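Local coordinates for protein serine protease pet (Escherichia coli, PDB 4OM9) that acts as a secreted serine protease, an autotransporter enterotoxin of enteroaggregative E. coli that probably cleaves host alpha-fodrin, at residues A[516-528]-A[566-579]. Sequence-based numbering, arbitrary orientation.
Sequences MQGHATDHAIFRT and NQVSDLSQPDWETR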
loop_
_atom_site.group_PDB
_atom_site.type_symbol
_atom_site.label_atom_id
_atom_site.label_comp_id
_atom_site.label_asym_id
_atom_site.label_seq_id
_atom_site.Cartn_x
_atom_site.Cartn_y
_atom_site.Cartn_z
ATOM N N MET A 516 4.209 -3.046 9.542
ATOM C CA MET A 516 3.884 -2.413 8.283
ATOM C C MET A 516 3.496 -3.506 7.287
ATOM O O MET A 516 4.221 -4.510 7.119
ATOM C CB MET A 516 5.062 -1.592 7.748
ATOM C CG MET A 516 5.567 -0.490 8.657
ATOM S SD MET A 516 7.128 0.142 8.005
ATOM C CE MET A 516 7.551 1.376 9.226
ATOM N N GLN A 517 2.356 -3.310 6.634
ATOM C CA GLN A 517 1.832 -4.280 5.681
ATOM C C GLN A 517 0.914 -3.612 4.686
ATOM O O GLN A 517 0.445 -2.490 4.924
ATOM C CB GLN A 517 1.063 -5.397 6.398
ATOM C CG GLN A 517 -0.222 -4.903 7.069
ATOM C CD GLN A 517 -1.211 -6.024 7.379
ATOM O OE1 GLN A 517 -0.923 -6.934 8.165
ATOM N NE2 GLN A 517 -2.404 -5.941 6.773
ATOM N N GLY A 518 0.626 -4.318 3.590
ATOM C CA GLY A 518 -0.375 -3.864 2.644
ATOM C C GLY A 518 -1.793 -4.001 3.190
ATOM O O GLY A 518 -2.014 -4.471 4.310
ATOM N N HIS A 519 -2.770 -3.602 2.390
ATOM C CA HIS A 519 -4.156 -3.677 2.831
ATOM C C HIS A 519 -4.951 -4.635 1.951
ATOM O O HIS A 519 -4.936 -4.535 0.712
ATOM C CB HIS A 519 -4.804 -2.274 2.842
ATOM C CG HIS A 519 -6.290 -2.292 3.049
ATOM N ND1 HIS A 519 -6.875 -2.593 4.267
ATOM C CD2 HIS A 519 -7.315 -2.045 2.194
ATOM C CE1 HIS A 519 -8.189 -2.542 4.143
ATOM N NE2 HIS A 519 -8.482 -2.207 2.896
ATOM N N ALA A 520 -5.612 -5.591 2.593
ATOM C CA ALA A 520 -6.437 -6.547 1.867
ATOM C C ALA A 520 -7.640 -5.786 1.327
ATOM O O ALA A 520 -8.338 -5.086 2.080
ATOM C CB ALA A 520 -6.873 -7.697 2.761
ATOM N N THR A 521 -7.859 -5.880 0.023
ATOM C CA THR A 521 -8.919 -5.089 -0.606
ATOM C C THR A 521 -10.269 -5.427 0.012
ATOM O O THR A 521 -10.599 -6.574 0.202
ATOM C CB THR A 521 -8.898 -5.304 -2.118
ATOM O OG1 THR A 521 -7.709 -4.687 -2.633
ATOM C CG2 THR A 521 -10.139 -4.690 -2.801
ATOM N N ASP A 522 -11.022 -4.417 0.402
ATOM C CA ASP A 522 -12.354 -4.664 0.965
ATOM C C ASP A 522 -13.366 -5.069 -0.108
ATOM O O ASP A 522 -13.354 -4.539 -1.220
ATOM C CB ASP A 522 -12.884 -3.426 1.706
ATOM C CG ASP A 522 -11.937 -2.934 2.781
ATOM O OD1 ASP A 522 -11.749 -3.668 3.768
ATOM O OD2 ASP A 522 -11.398 -1.814 2.655
ATOM N N HIS A 523 -14.228 -6.016 0.234
ATOM C CA HIS A 523 -15.324 -6.390 -0.626
ATOM C C HIS A 523 -16.620 -6.242 0.140
ATOM O O HIS A 523 -16.636 -6.135 1.377
ATOM C CB HIS A 523 -15.172 -7.832 -1.155
ATOM C CG HIS A 523 -13.951 -8.041 -1.986
ATOM N ND1 HIS A 523 -13.972 -8.026 -3.368
ATOM C CD2 HIS A 523 -12.649 -8.221 -1.640
ATOM C CE1 HIS A 523 -12.757 -8.217 -3.834
ATOM N NE2 HIS A 523 -11.930 -8.331 -2.805
ATOM N N ALA A 524 -17.711 -6.217 -0.617
ATOM C CA ALA A 524 -19.041 -6.212 -0.054
ATOM C C ALA A 524 -19.302 -7.566 0.579
ATOM O O ALA A 524 -18.704 -8.580 0.192
ATOM C CB ALA A 524 -20.084 -5.917 -1.140
ATOM N N ILE A 525 -20.202 -7.586 1.552
ATOM C CA ILE A 525 -20.699 -8.841 2.078
ATOM C C ILE A 525 -22.209 -8.854 1.903
ATOM O O ILE A 525 -22.789 -7.877 1.445
ATOM C CB ILE A 525 -20.328 -9.027 3.550
ATOM C CG1 ILE A 525 -21.090 -8.022 4.423
ATOM C CG2 ILE A 525 -18.804 -8.896 3.745
ATOM C CD1 ILE A 525 -20.645 -8.049 5.873
ATOM N N PHE A 526 -22.838 -9.960 2.264
ATOM C CA PHE A 526 -24.270 -10.106 2.099
ATOM C C PHE A 526 -25.020 -9.626 3.334
ATOM O O PHE A 526 -26.161 -9.162 3.225
ATOM C CB PHE A 526 -24.621 -11.558 1.811
ATOM C CG PHE A 526 -23.795 -12.176 0.714
ATOM C CD1 PHE A 526 -23.905 -11.721 -0.596
ATOM C CD2 PHE A 526 -22.934 -13.227 0.987
ATOM C CE1 PHE A 526 -23.160 -12.282 -1.605
ATOM C CE2 PHE A 526 -22.192 -13.791 -0.011
ATOM C CZ PHE A 526 -22.303 -13.316 -1.313
ATOM N N ARG A 527 -24.373 -9.731 4.502
ATOM C CA ARG A 527 -25.017 -9.436 5.786
ATOM C C ARG A 527 -23.969 -9.302 6.898
ATOM O O ARG A 527 -23.115 -10.177 7.048
ATOM C CB ARG A 527 -26.033 -10.540 6.126
ATOM C CG ARG A 527 -26.869 -10.289 7.378
ATOM C CD ARG A 527 -27.791 -11.472 7.690
ATOM N NE ARG A 527 -27.058 -12.685 8.060
ATOM C CZ ARG A 527 -27.533 -13.925 7.940
ATOM N NH1 ARG A 527 -28.750 -14.136 7.452
ATOM N NH2 ARG A 527 -26.791 -14.960 8.307
ATOM N N THR A 528 -24.012 -8.223 7.679
ATOM C CA THR A 528 -22.935 -8.034 8.654
ATOM C C THR A 528 -23.313 -8.592 10.024
ATOM O O THR A 528 -22.439 -9.034 10.747
ATOM C CB THR A 528 -22.463 -6.534 8.772
ATOM O OG1 THR A 528 -22.367 -6.134 10.150
ATOM C CG2 THR A 528 -23.347 -5.596 8.050
ATOM N N ASN A 566 -19.002 -14.454 2.970
ATOM C CA ASN A 566 -19.579 -13.332 3.729
ATOM C C ASN A 566 -18.571 -12.588 4.647
ATOM O O ASN A 566 -18.963 -12.034 5.665
ATOM C CB ASN A 566 -20.769 -13.833 4.569
ATOM C CG ASN A 566 -21.743 -12.715 4.959
ATOM O OD1 ASN A 566 -21.928 -11.746 4.228
ATOM N ND2 ASN A 566 -22.373 -12.866 6.116
ATOM N N GLN A 567 -17.285 -12.579 4.293
ATOM C CA GLN A 567 -16.291 -11.772 5.023
ATOM C C GLN A 567 -15.787 -10.642 4.146
ATOM O O GLN A 567 -15.677 -10.805 2.930
ATOM C CB GLN A 567 -15.096 -12.607 5.479
ATOM C CG GLN A 567 -15.436 -13.971 6.013
ATOM C CD GLN A 567 -16.231 -13.899 7.283
ATOM O OE1 GLN A 567 -15.682 -13.628 8.352
ATOM N NE2 GLN A 567 -17.536 -14.140 7.183
ATOM N N VAL A 568 -15.466 -9.509 4.769
ATOM C CA VAL A 568 -15.125 -8.295 4.043
ATOM C C VAL A 568 -13.863 -8.471 3.221
ATOM O O VAL A 568 -13.772 -7.995 2.085
ATOM C CB VAL A 568 -14.952 -7.101 4.999
ATOM C CG1 VAL A 568 -14.197 -5.971 4.299
ATOM C CG2 VAL A 568 -16.312 -6.609 5.488
ATOM N N SER A 569 -12.890 -9.170 3.798
ATOM C CA SER A 569 -11.710 -9.600 3.055
ATOM C C SER A 569 -11.263 -10.918 3.631
ATOM O O SER A 569 -11.823 -11.375 4.624
ATOM C CB SER A 569 -10.585 -8.559 3.126
ATOM O OG SER A 569 -10.206 -8.298 4.474
ATOM N N ASP A 570 -10.250 -11.526 3.023
ATOM C CA ASP A 570 -9.752 -12.825 3.471
ATOM C C ASP A 570 -8.234 -12.838 3.397
ATOM O O ASP A 570 -7.660 -12.289 2.462
ATOM C CB ASP A 570 -10.352 -13.941 2.607
ATOM C CG ASP A 570 -10.219 -15.315 3.237
ATOM O OD1 ASP A 570 -9.095 -15.876 3.236
ATOM O OD2 ASP A 570 -11.250 -15.843 3.712
ATOM N N LEU A 571 -7.581 -13.454 4.376
ATOM C CA LEU A 571 -6.124 -13.560 4.379
ATOM C C LEU A 571 -5.557 -14.339 3.174
ATOM O O LEU A 571 -4.396 -14.171 2.799
ATOM C CB LEU A 571 -5.652 -14.233 5.670
ATOM C CG LEU A 571 -5.685 -13.401 6.953
ATOM C CD1 LEU A 571 -5.435 -14.328 8.125
ATOM C CD2 LEU A 571 -4.631 -12.308 6.897
ATOM N N SER A 572 -6.379 -15.194 2.577
ATOM C CA SER A 572 -5.955 -15.962 1.432
ATOM C C SER A 572 -6.406 -15.360 0.091
ATOM O O SER A 572 -6.195 -15.975 -0.951
ATOM C CB SER A 572 -6.488 -17.381 1.555
ATOM O OG SER A 572 -7.889 -17.382 1.341
ATOM N N GLN A 573 -7.037 -14.182 0.098
ATOM C CA GLN A 573 -7.443 -13.571 -1.174
ATOM C C GLN A 573 -6.192 -13.035 -1.880
ATOM O O GLN A 573 -5.190 -12.738 -1.232
ATOM C CB GLN A 573 -8.481 -12.453 -0.969
ATOM C CG GLN A 573 -7.868 -11.092 -0.558
ATOM C CD GLN A 573 -8.916 -10.076 -0.126
ATOM O OE1 GLN A 573 -9.936 -10.434 0.471
ATOM N NE2 GLN A 573 -8.681 -8.813 -0.443
ATOM N N PRO A 574 -6.241 -12.906 -3.212
ATOM C CA PRO A 574 -5.021 -12.456 -3.890
ATOM C C PRO A 574 -4.956 -10.951 -4.041
ATOM O O PRO A 574 -3.907 -10.406 -4.371
ATOM C CB PRO A 574 -5.134 -13.126 -5.264
ATOM C CG PRO A 574 -6.641 -13.100 -5.522
ATOM C CD PRO A 574 -7.263 -13.389 -4.169
ATOM N N ASP A 575 -6.071 -10.274 -3.805
ATOM C CA ASP A 575 -6.145 -8.856 -4.103
ATOM C C ASP A 575 -5.756 -8.000 -2.901
ATOM O O ASP A 575 -6.531 -7.828 -1.959
ATOM C CB ASP A 575 -7.548 -8.484 -4.605
ATOM C CG ASP A 575 -8.661 -9.193 -3.835
ATOM O OD1 ASP A 575 -8.553 -10.418 -3.620
ATOM O OD2 ASP A 575 -9.653 -8.527 -3.462
ATOM N N TRP A 576 -4.546 -7.454 -2.976
ATOM C CA TRP A 576 -3.954 -6.647 -1.921
ATOM C C TRP A 576 -3.416 -5.349 -2.482
ATOM O O TRP A 576 -2.731 -5.342 -3.527
ATOM C CB TRP A 576 -2.802 -7.395 -1.214
ATOM C CG TRP A 576 -3.268 -8.503 -0.329
ATOM C CD1 TRP A 576 -3.791 -9.699 -0.721
ATOM C CD2 TRP A 576 -3.268 -8.513 1.096
ATOM N NE1 TRP A 576 -4.122 -10.450 0.373
ATOM C CE2 TRP A 576 -3.810 -9.748 1.501
ATOM C CE3 TRP A 576 -2.874 -7.588 2.074
ATOM C CZ2 TRP A 576 -3.958 -10.089 2.840
ATOM C CZ3 TRP A 576 -3.032 -7.928 3.399
ATOM C CH2 TRP A 576 -3.568 -9.166 3.772
ATOM N N GLU A 577 -3.674 -4.272 -1.745
ATOM C CA GLU A 577 -3.103 -2.978 -2.052
ATOM C C GLU A 577 -1.713 -2.823 -1.436
ATOM O O GLU A 577 -1.523 -2.999 -0.235
ATOM C CB GLU A 577 -4.036 -1.866 -1.567
ATOM C CG GLU A 577 -5.197 -1.606 -2.530
ATOM C CD GLU A 577 -6.529 -1.511 -1.831
ATOM O OE1 GLU A 577 -6.549 -1.097 -0.652
ATOM O OE2 GLU A 577 -7.556 -1.858 -2.450
ATOM N N THR A 578 -0.749 -2.479 -2.275
ATOM C CA THR A 578 0.610 -2.226 -1.829
ATOM C C THR A 578 0.703 -0.828 -1.243
ATOM O O THR A 578 0.148 0.123 -1.804
ATOM C CB THR A 578 1.595 -2.388 -2.986
ATOM O OG1 THR A 578 1.481 -3.722 -3.475
ATOM C CG2 THR A 578 3.038 -2.134 -2.529
ATOM N N ARG A 579 1.388 -0.708 -0.112
ATOM C CA ARG A 579 1.426 0.543 0.620
ATOM C C ARG A 579 2.856 1.037 0.703
ATOM O O ARG A 579 3.777 0.218 0.767
ATOM C CB ARG A 579 0.832 0.367 2.026
ATOM C CG ARG A 579 -0.619 -0.070 2.019
ATOM C CD ARG A 579 -1.486 0.984 1.322
ATOM N NE ARG A 579 -2.887 0.875 1.716
ATOM C CZ ARG A 579 -3.903 1.242 0.936
ATOM N NH1 ARG A 579 -3.654 1.745 -0.264
ATOM N NH2 ARG A 579 -5.157 1.109 1.352
HETATM O O HOH W 1 -9.645 -5.389 4.257
HETATM O O HOH W 2 -10.119 -1.809 -0.177
HETATM O O HOH W 3 -17.356 -10.852 0.812
#
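H519 and E577 form an antiparallel hydrogen-bonded pair: H519 N reaches E577 O at 3.0 Å and E577 N returns to H519 O. T521 N to D575 O prolongs the pairing, and farther on H523 N meets V568 O.

Side-chain amides splice into this backbone network. The Q573 NE2 group bonds T521 O at 3.0 Å almost straight (175°), in the carbonyl plane on a lone pair, and also D575 O, both acceptors lying in its amide plane; D575 O is thus gripped twice. N566, its CG anti to the backbone N (chi1 -158°), lays its amide along the chain at F526 and R527: OD1 accepts from F526 N (2.8 Å) and R527 N, while ND2 donates to R527 O.

Carboxylates take further polar contacts: E577 OE2 accepts from T521 OG1 (2.8 Å), which approaches from above the carboxylate plane. H523 NE2 points at D575 OD2, but the modelled separation is too short to be taken at face value, so the exact geometry is doubtful; the other ring nitrogen bonds D15 of helix 10-17. H519 binds D522 through NE2 and D499 through ND1.

Apolar contact centres on A520, whose CB sits 3.6 Å from the centroid of the six-membered ring of W576, 7° off its normal: a CH-pi contact over the face. I525 CG2 touches V568 CG2 at 3.8 Å.

Strands 514-520 and 576-583 belong to the right-handed parallel beta-helix of the autotransporter passenger. Their antiparallel pairing forms the base of a long excursion from that helix, whose two arms run out toward the N-terminal protease region.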